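Local coordinates for chinitase A (Streptomyces coelicolor, PDB 3EBV), which probably hydrolyses internal links of chitin as an endochitinase, this chain being the family 18 glycosyl hydrolase domain of a longer, probably secreted protein, at residues L146-T152 with L173-Q179; L214-Q218 with Y262-R266; G123-T127 with G161-T165; T43-V47 with N99-V104. All coordinates share one frame; numbering follows the deposited sequence.

Interaction 1 (L146-T152 with L173-Q179); sequences LTMAPQT and LTVVNMQ
Pro150 wedges its ring against Val176 in the tightest fit here: the two side chains cross at about a right angle, with Pro150 CG only 3.5 Å from Val176 CG1, closer than carbons usually pack. Val176 holds that branch forward by keeping CG1 anti to its backbone N (chi1 179°). Pro150 CG also rests on Met178 CB at 4.0 Å. The selenomethionine Met178 then runs past the Pro150 carbonyl and bends, bringing SE to 3.7 Å from Thr152 CA. Further back, Leu173 CD1 touches both Leu146 O and Met148 CG, 4.1 Å from the latter. These two parallel strands, 145-148 and 175-179, close the beta-alpha-beta unit around helix 161-168 in the TIM barrel, and Tyr162 of that helix covers Met148 and Pro150. On the opposite sheet face Thr147 and Val175 lie side by side, the Thr147 hydroxyl bonding to Asp117. The backbones are joined by Met148 N to Val175 O and Asn177 N to Met148 O, while Thr174 OG1 accepts an almost straight bond from Leu146 N (3.0 Å, 172°). Gln179 reaches across with an extended chain, NE2 bonding to Ala149 O at 2.9 Å; that oxygen lies near the amide plane, although the donor is tilted 30° from the carbonyl plane. NE2 also bonds to Glu121, part of the family's DxxDxDxE signature. A leucine at Gln179 would probably leave both Ala149 O and the Glu121 carboxylate without this shared donor. A water links Thr152 N to Gln179 O.

Interaction 2 (L214-Q218 with Y262-R266); sequences LAPSQ and YPDLR
Arg266 folds its side chain back against Ser217, presenting the guanidinium edge to the Ser217 carbonyl. Bends at chi2 (66°) and chi3 (71°) curl the chain round, and the main bond runs from Arg266 NE to Ser217 O at 2.7 Å, in the carbonyl plane. NH2 adds a weaker bond to the same oxygen. A water in the guanidinium plane sits between NH2 and Ser217 OG. At the other end Pro216 and Tyr262 are set at about a right angle: Pro216 CG comes to the edge of the ring, near its plane, 3.8 Å from Tyr262 CD1. Both loops lead into neighbouring parallel strands of the TIM barrel, 219-224 and 267-271, so the contact ties the barrel together where these strands begin. The type I turn Tyr262 to Leu265 carries its chain past Pro216, whose carbonyl O receives a CA-H contact from Leu265 CA (3.3 Å) and a weak bond from Arg266 N. A leucine in place of Arg266 would probably leave Ser217 O without its clasp and Leu3 O without the bond from NH1. Leu265 points its side chain the other way, onto helices 199-210 and 237-249.

Interaction 3 (G123-T127 with G161-T165); sequences GLNPT and GYFQT
Leu124 lies over one face of the Tyr162 ring in a CH-pi contact, where the loop after strand 115-120 of the TIM barrel meets the first turn of helix 161-168. Leu124 CG stands 3.9 Å from the ring centroid, 19° off the normal and shifted toward the rim, and the two side chains cross at about a right angle. With CG anti to its backbone N (chi1 -163°), Leu124 spreads its branches differently: CD2 stays above the ring, 4.0 Å from Tyr162 CZ, whereas CD1 turns to Thr165 and meets its OG1 at 3.3 Å. The ring is held from its far end as well, its hydroxyl bonding to Leu120 O. Pro126, in the first turn of helix 126-140, follows two residues on. Its CB touches Thr165 OG1 at 3.4 Å and also lies against the aliphatic start of Gln164. Asn125 caps this helix, its side-chain oxygen taking a bond from Tyr128 N and a weak one from Thr127 N. Gly161 suits the close approach of the two chains, because a CB on it would run into Leu124 O. Thr165, whose OG1 touches both Leu124 and Pro126, turns its polar end inward along its own helix: Gly161 O is gripped from opposite faces of its plane by Thr165 N at 3.0 Å and by Thr165 OG1 at 2.8 Å.

Interaction 4 (T43-V47 with N99-V104); sequences TPGAV and NFANSV
Ser103 holds OG between its backbone N and carbonyl carbon (chi1 62°), which aims the hydroxyl at Val47 N, while Asn99, one turn earlier, tucks CG beside its own N (chi1 -66°) and lays its amide against Pro44. Asn99 ND2 donates to Pro44 O over 2.9 Å; the bond lies in both the amide plane and the carbonyl plane, and Thr43 CG2 sits 3.3 Å from the same ND2. The receiving loop is a type II turn from Thr43 to Ala46, with Gly45 at the positive-phi position, joining strands 32-40 and 47-48 as a beta hairpin at the C-terminal end of strand 32-40 in the barrel. Gly45 O comes in at the edge of the Phe100 ring and lies 3.1 Å from Phe100 CA. On the buried side Val47 CG2 packs against Val104 CG2 at 3.7 Å, a methyl that also lies over the centre of the Phe100 ring. Ser103 OG accepts from Val47 N at 2.9 Å and gives its proton to Asn99 O at 2.7 Å, reaching that oxygen from the face opposite Ser103 N. The hydroxyl therefore bridges hairpin and helix 94-111; Asn99 satisfies a carbonyl within the turn and Ser103 the N-H just after it, both without charge.

Overall arrangement
All four contacts belong to one TIM-barrel domain. Interaction 4 comes first along the chain and closes before the rest, fastening a hairpin to helix 94-111. Interactions 3 and 1 alternate in sequence, with centres 12 Å apart; the helix of interaction 3, 161-168, is the crossover between the two strands of interaction 1, and its Thr165 packs on Met148. Interaction 2 follows, 13 Å from interaction 1 between centres, and joins it through Gln218, which bonds to Val176 and Leu173. Interactions 2 and 4 are the most distant pair, about 31 Å between centres. Interaction 1 thus sits deep in the barrel wall, while the others fix its surrounding helices and loops.

Interaction 1 (L146-T152 with L173-Q179)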
# COMPACT_ATOMS: atom_id res chain seq x y z
N LEU A 146 -9.51 1.05 2.47
CA LEU A 146 -8.62 2.03 3.09
C LEU A 146 -7.30 1.29 3.34
O LEU A 146 -7.26 0.34 4.15
CB LEU A 146 -9.19 2.56 4.42
CG LEU A 146 -8.19 3.42 5.24
CD1 LEU A 146 -7.66 4.64 4.49
CD2 LEU A 146 -8.95 3.81 6.54
N THR A 147 -6.25 1.73 2.64
CA THR A 147 -4.93 1.14 2.89
C THR A 147 -3.97 2.25 3.31
O THR A 147 -4.22 3.43 3.09
CB THR A 147 -4.39 0.40 1.61
OG1 THR A 147 -4.11 1.35 0.56
CG2 THR A 147 -5.39 -0.62 1.09
N MSE A 148 -2.81 1.86 3.88
CA MSE A 148 -1.77 2.82 4.24
C MSE A 148 -0.45 2.18 3.91
O MSE A 148 -0.33 0.94 4.03
CB MSE A 148 -1.80 3.14 5.74
CG MSE A 148 -3.21 3.59 6.20
SE MSE A 148 -3.18 4.05 8.12
CE MSE A 148 -2.78 5.95 7.92
N ALA A 149 0.51 3.01 3.50
CA ALA A 149 1.85 2.51 3.10
C ALA A 149 2.92 3.29 3.88
O ALA A 149 3.74 4.03 3.32
CB ALA A 149 2.05 2.67 1.58
N PRO A 150 2.95 3.10 5.21
CA PRO A 150 4.00 3.75 6.02
C PRO A 150 5.40 3.31 5.60
O PRO A 150 5.56 2.22 5.04
CB PRO A 150 3.75 3.18 7.44
CG PRO A 150 2.95 1.90 7.22
CD PRO A 150 2.08 2.19 6.00
N GLN A 151 6.38 4.16 5.91
CA GLN A 151 7.78 3.76 5.89
C GLN A 151 8.10 3.05 7.21
O GLN A 151 7.33 3.11 8.20
CB GLN A 151 8.65 4.99 5.69
CG GLN A 151 8.49 5.56 4.29
CD GLN A 151 9.34 6.78 4.10
OE1 GLN A 151 10.51 6.67 3.70
NE2 GLN A 151 8.80 7.94 4.45
N THR A 152 9.25 2.35 7.27
CA THR A 152 9.51 1.56 8.46
C THR A 152 9.58 2.44 9.73
O THR A 152 9.19 2.01 10.82
CB THR A 152 10.82 0.73 8.29
OG1 THR A 152 11.89 1.63 7.97
CG2 THR A 152 10.63 -0.31 7.25
N LEU A 173 -10.17 0.08 8.51
CA LEU A 173 -8.88 -0.11 7.85
C LEU A 173 -8.84 -1.46 7.13
O LEU A 173 -9.10 -2.52 7.76
CB LEU A 173 -7.80 -0.06 8.91
CG LEU A 173 -6.39 -0.41 8.47
CD1 LEU A 173 -5.78 0.66 7.52
CD2 LEU A 173 -5.54 -0.49 9.78
N THR A 174 -8.48 -1.46 5.84
CA THR A 174 -8.31 -2.71 5.10
C THR A 174 -6.94 -3.35 5.40
O THR A 174 -6.88 -4.45 5.97
CB THR A 174 -8.47 -2.48 3.58
OG1 THR A 174 -9.72 -1.77 3.36
CG2 THR A 174 -8.48 -3.81 2.85
N VAL A 175 -5.86 -2.63 5.05
CA VAL A 175 -4.53 -3.21 5.27
C VAL A 175 -3.48 -2.12 5.31
O VAL A 175 -3.56 -1.11 4.58
CB VAL A 175 -4.19 -4.28 4.19
CG1 VAL A 175 -4.26 -3.72 2.76
CG2 VAL A 175 -2.85 -4.93 4.44
N VAL A 176 -2.50 -2.36 6.19
CA VAL A 176 -1.27 -1.56 6.25
C VAL A 176 -0.23 -2.32 5.46
O VAL A 176 0.28 -3.35 5.91
CB VAL A 176 -0.76 -1.32 7.68
CG1 VAL A 176 0.52 -0.51 7.68
CG2 VAL A 176 -1.84 -0.54 8.49
N ASN A 177 0.08 -1.83 4.25
CA ASN A 177 1.16 -2.39 3.42
C ASN A 177 2.43 -1.57 3.66
O ASN A 177 2.74 -0.64 2.91
CB ASN A 177 0.80 -2.30 1.93
CG ASN A 177 -0.37 -3.20 1.53
OD1 ASN A 177 -0.41 -4.39 1.90
ND2 ASN A 177 -1.31 -2.65 0.70
N MSE A 178 3.13 -1.85 4.76
CA MSE A 178 4.35 -1.07 5.01
C MSE A 178 5.39 -1.29 3.91
O MSE A 178 5.42 -2.35 3.27
CB MSE A 178 4.96 -1.42 6.40
CG MSE A 178 6.18 -0.56 6.71
SE MSE A 178 6.64 -0.75 8.62
CE MSE A 178 7.42 -2.51 8.60
N GLN A 179 6.21 -0.24 3.70
CA GLN A 179 7.27 -0.30 2.70
C GLN A 179 8.53 -0.84 3.41
O GLN A 179 9.27 -0.11 4.10
CB GLN A 179 7.57 1.11 2.16
CG GLN A 179 6.37 1.78 1.52
CD GLN A 179 6.73 3.18 1.04
OE1 GLN A 179 7.79 3.40 0.42
NE2 GLN A 179 5.87 4.14 1.34
O HOH W 1 10.41 2.31 4.71

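Interaction 2 (L214-Q218 with Y262-R266)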
# COMPACT_ATOMS: atom_id res chain seq x y z
N LEU A 214 -3.04 -4.52 15.55
CA LEU A 214 -3.61 -4.70 14.19
C LEU A 214 -3.96 -6.16 13.98
O LEU A 214 -3.22 -7.06 14.43
CB LEU A 214 -2.64 -4.20 13.11
CG LEU A 214 -2.38 -2.69 13.18
CD1 LEU A 214 -1.32 -2.35 12.14
CD2 LEU A 214 -3.65 -1.86 12.92
N ALA A 215 -5.10 -6.42 13.33
CA ALA A 215 -5.48 -7.79 12.99
C ALA A 215 -4.54 -8.34 11.88
O ALA A 215 -3.98 -7.56 11.10
CB ALA A 215 -6.96 -7.86 12.50
N PRO A 216 -4.37 -9.66 11.81
CA PRO A 216 -3.52 -10.20 10.74
C PRO A 216 -4.00 -9.77 9.36
O PRO A 216 -3.17 -9.52 8.48
CB PRO A 216 -3.62 -11.72 10.95
CG PRO A 216 -3.82 -11.84 12.46
CD PRO A 216 -4.79 -10.72 12.76
N SER A 217 -5.32 -9.67 9.15
CA SER A 217 -5.82 -9.24 7.85
C SER A 217 -5.47 -7.80 7.54
O SER A 217 -5.71 -7.35 6.40
CB SER A 217 -7.35 -9.36 7.77
OG SER A 217 -7.93 -8.54 8.74
N GLN A 218 -4.92 -7.08 8.53
CA GLN A 218 -4.58 -5.67 8.33
C GLN A 218 -3.07 -5.45 8.12
O GLN A 218 -2.62 -4.31 8.12
CB GLN A 218 -5.07 -4.81 9.51
CG GLN A 218 -6.59 -4.80 9.54
CD GLN A 218 -7.14 -4.12 10.75
OE1 GLN A 218 -6.71 -4.34 11.89
NE2 GLN A 218 -8.18 -3.31 10.52
N TYR A 262 -0.11 -16.54 12.30
CA TYR A 262 -1.12 -15.56 11.92
C TYR A 262 -1.65 -15.96 10.54
O TYR A 262 -1.32 -15.34 9.52
CB TYR A 262 -0.46 -14.18 11.85
CG TYR A 262 0.14 -13.74 13.14
CD1 TYR A 262 -0.65 -13.12 14.12
CD2 TYR A 262 1.49 -13.97 13.41
CE1 TYR A 262 -0.10 -12.70 15.31
CE2 TYR A 262 2.04 -13.56 14.60
CZ TYR A 262 1.25 -12.93 15.54
OH TYR A 262 1.79 -12.51 16.75
N PRO A 263 -2.46 -17.04 10.46
CA PRO A 263 -2.87 -17.57 9.16
C PRO A 263 -3.68 -16.58 8.31
O PRO A 263 -3.67 -16.74 7.07
CB PRO A 263 -3.73 -18.80 9.50
CG PRO A 263 -3.72 -18.92 10.96
CD PRO A 263 -2.83 -17.91 11.60
N ASP A 264 -4.33 -15.60 8.93
CA ASP A 264 -5.14 -14.62 8.16
C ASP A 264 -4.35 -13.40 7.71
O ASP A 264 -4.93 -12.40 7.29
CB ASP A 264 -6.39 -14.18 8.93
CG ASP A 264 -7.40 -15.30 9.08
OD1 ASP A 264 -7.34 -16.30 8.31
OD2 ASP A 264 -8.25 -15.17 9.98
N LEU A 265 -3.02 -13.48 7.79
CA LEU A 265 -2.14 -12.39 7.28
C LEU A 265 -2.64 -11.99 5.89
O LEU A 265 -2.87 -12.86 5.03
CB LEU A 265 -0.69 -12.89 7.19
CG LEU A 265 0.29 -11.78 6.92
CD1 LEU A 265 0.51 -10.91 8.15
CD2 LEU A 265 1.60 -12.38 6.47
N ARG A 266 -2.77 -10.67 5.65
CA ARG A 266 -3.44 -10.27 4.39
C ARG A 266 -2.69 -10.75 3.14
O ARG A 266 -3.27 -11.32 2.22
CB ARG A 266 -3.61 -8.75 4.32
CG ARG A 266 -4.28 -8.27 3.01
CD ARG A 266 -5.71 -8.73 2.91
NE ARG A 266 -6.47 -7.98 3.88
CZ ARG A 266 -7.78 -7.77 3.81
NH1 ARG A 266 -8.49 -8.31 2.83
NH2 ARG A 266 -8.36 -7.04 4.75
O HOH W 2 -8.86 -6.01 7.30

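Interaction 3 (G123-T127 with G161-T165)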
# COMPACT_ATOMS: atom_id res chain seq x y z
N GLY A 123 5.17 13.63 6.45
CA GLY A 123 4.60 13.78 7.80
C GLY A 123 3.20 13.19 7.86
O GLY A 123 2.46 13.18 6.86
N LEU A 124 2.82 12.72 9.05
CA LEU A 124 1.48 12.18 9.27
C LEU A 124 1.05 12.60 10.69
O LEU A 124 1.67 12.20 11.67
CB LEU A 124 1.49 10.67 9.09
CG LEU A 124 0.18 9.89 8.87
CD1 LEU A 124 -0.74 10.01 10.08
CD2 LEU A 124 -0.49 10.23 7.52
N ASN A 125 -0.01 13.41 10.76
CA ASN A 125 -0.47 13.92 12.07
C ASN A 125 -1.71 13.10 12.46
O ASN A 125 -2.75 13.17 11.78
CB ASN A 125 -0.86 15.40 11.89
CG ASN A 125 -1.32 16.04 13.18
OD1 ASN A 125 -2.16 15.46 13.88
ND2 ASN A 125 -0.74 17.17 13.53
N PRO A 126 -1.59 12.24 13.50
CA PRO A 126 -2.72 11.35 13.80
C PRO A 126 -3.99 12.07 14.27
O PRO A 126 -5.09 11.56 14.05
CB PRO A 126 -2.19 10.42 14.91
CG PRO A 126 -0.97 11.08 15.40
CD PRO A 126 -0.42 12.01 14.35
N THR A 127 -3.82 13.25 14.88
CA THR A 127 -5.01 13.97 15.35
C THR A 127 -5.84 14.31 14.12
O THR A 127 -7.07 14.08 14.13
CB THR A 127 -4.61 15.22 16.15
OG1 THR A 127 -3.99 14.83 17.38
CG2 THR A 127 -5.84 16.10 16.47
N GLY A 161 3.17 7.92 14.08
CA GLY A 161 1.97 8.63 13.59
C GLY A 161 1.07 7.75 12.74
O GLY A 161 -0.15 7.70 12.96
N TYR A 162 1.65 7.03 11.77
CA TYR A 162 0.86 6.04 11.02
C TYR A 162 0.24 4.97 11.93
O TYR A 162 -0.90 4.57 11.74
CB TYR A 162 1.71 5.35 9.93
CG TYR A 162 1.72 6.04 8.59
CD1 TYR A 162 2.63 7.06 8.32
CD2 TYR A 162 0.84 5.63 7.60
CE1 TYR A 162 2.65 7.71 7.04
CE2 TYR A 162 0.86 6.22 6.32
CZ TYR A 162 1.76 7.27 6.08
OH TYR A 162 1.70 7.84 4.81
N PHE A 163 1.01 4.47 12.91
CA PHE A 163 0.54 3.37 13.72
C PHE A 163 -0.66 3.86 14.57
O PHE A 163 -1.68 3.16 14.63
CB PHE A 163 1.70 2.82 14.58
CG PHE A 163 1.56 1.35 14.94
CD1 PHE A 163 2.71 0.52 14.97
CD2 PHE A 163 0.33 0.78 15.22
CE1 PHE A 163 2.58 -0.86 15.33
CE2 PHE A 163 0.19 -0.60 15.58
CZ PHE A 163 1.36 -1.41 15.63
N GLN A 164 -0.51 5.04 15.17
CA GLN A 164 -1.60 5.58 16.01
C GLN A 164 -2.86 5.77 15.16
O GLN A 164 -3.95 5.43 15.59
CB GLN A 164 -1.21 6.91 16.61
CG GLN A 164 -2.23 7.43 17.62
CD GLN A 164 -2.47 6.49 18.76
OE1 GLN A 164 -3.55 5.81 18.84
NE2 GLN A 164 -1.48 6.40 19.66
N THR A 165 -2.67 6.29 13.94
CA THR A 165 -3.80 6.52 13.03
C THR A 165 -4.46 5.21 12.69
O THR A 165 -5.69 5.04 12.76
CB THR A 165 -3.38 7.28 11.77
OG1 THR A 165 -2.74 8.50 12.15
CG2 THR A 165 -4.61 7.60 10.85

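Interaction 4 (T43-V47 with N99-V104)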
# COMPACT_ATOMS: atom_id res chain seq x y z
N THR A 43 -5.09 24.48 -2.08
CA THR A 43 -5.96 24.39 -0.88
C THR A 43 -5.37 23.36 0.12
O THR A 43 -5.18 22.20 -0.25
CB THR A 43 -7.38 24.02 -1.31
OG1 THR A 43 -7.90 25.04 -2.18
CG2 THR A 43 -8.33 23.85 -0.11
N PRO A 44 -5.07 23.78 1.37
CA PRO A 44 -4.47 22.85 2.36
C PRO A 44 -5.29 21.56 2.53
O PRO A 44 -6.50 21.62 2.72
CB PRO A 44 -4.47 23.69 3.65
CG PRO A 44 -4.27 25.10 3.14
CD PRO A 44 -5.21 25.14 1.94
N GLY A 45 -4.62 20.41 2.42
CA GLY A 45 -5.27 19.10 2.57
C GLY A 45 -5.94 18.52 1.34
O GLY A 45 -6.29 17.35 1.30
N ALA A 46 -6.18 19.38 0.32
CA ALA A 46 -6.97 18.96 -0.82
C ALA A 46 -6.14 18.20 -1.85
O ALA A 46 -4.95 18.46 -2.01
CB ALA A 46 -7.65 20.20 -1.50
N VAL A 47 -6.76 17.29 -2.57
CA VAL A 47 -6.06 16.62 -3.66
C VAL A 47 -6.87 16.68 -4.93
O VAL A 47 -8.08 16.99 -4.93
CB VAL A 47 -5.77 15.13 -3.33
CG1 VAL A 47 -4.92 15.04 -2.05
CG2 VAL A 47 -7.05 14.27 -3.30
N ASN A 99 -10.99 19.35 3.92
CA ASN A 99 -10.61 19.48 2.49
C ASN A 99 -10.11 18.15 1.93
O ASN A 99 -10.39 17.80 0.79
CB ASN A 99 -9.54 20.56 2.29
CG ASN A 99 -10.05 21.96 2.62
OD1 ASN A 99 -11.27 22.18 2.64
ND2 ASN A 99 -9.15 22.85 2.95
N PHE A 100 -9.39 17.39 2.76
CA PHE A 100 -8.92 16.08 2.31
C PHE A 100 -10.09 15.15 2.07
O PHE A 100 -10.20 14.52 1.03
CB PHE A 100 -8.03 15.48 3.41
CG PHE A 100 -7.40 14.15 3.04
CD1 PHE A 100 -6.23 14.12 2.27
CD2 PHE A 100 -7.99 12.95 3.46
CE1 PHE A 100 -5.63 12.85 1.96
CE2 PHE A 100 -7.39 11.71 3.13
CZ PHE A 100 -6.24 11.67 2.38
N ALA A 101 -10.99 15.02 3.05
CA ALA A 101 -12.14 14.13 2.89
C ALA A 101 -13.00 14.53 1.69
O ALA A 101 -13.41 13.67 0.91
CB ALA A 101 -13.01 14.11 4.17
N ASN A 102 -13.29 15.83 1.57
CA ASN A 102 -14.11 16.30 0.44
C ASN A 102 -13.48 16.01 -0.92
O ASN A 102 -14.15 15.52 -1.84
CB ASN A 102 -14.36 17.81 0.56
CG ASN A 102 -15.42 18.15 1.62
OD1 ASN A 102 -16.20 17.30 2.00
ND2 ASN A 102 -15.43 19.40 2.07
N SER A 103 -12.19 16.31 -1.04
CA SER A 103 -11.51 16.18 -2.33
C SER A 103 -11.25 14.72 -2.69
O SER A 103 -11.42 14.32 -3.83
CB SER A 103 -10.26 17.03 -2.39
OG SER A 103 -9.31 16.60 -1.41
N VAL A 104 -10.82 13.91 -1.71
CA VAL A 104 -10.66 12.50 -2.00
C VAL A 104 -11.98 11.85 -2.43
O VAL A 104 -12.02 11.06 -3.39
CB VAL A 104 -10.01 11.72 -0.78
CG1 VAL A 104 -10.05 10.20 -1.02
CG2 VAL A 104 -8.59 12.23 -0.57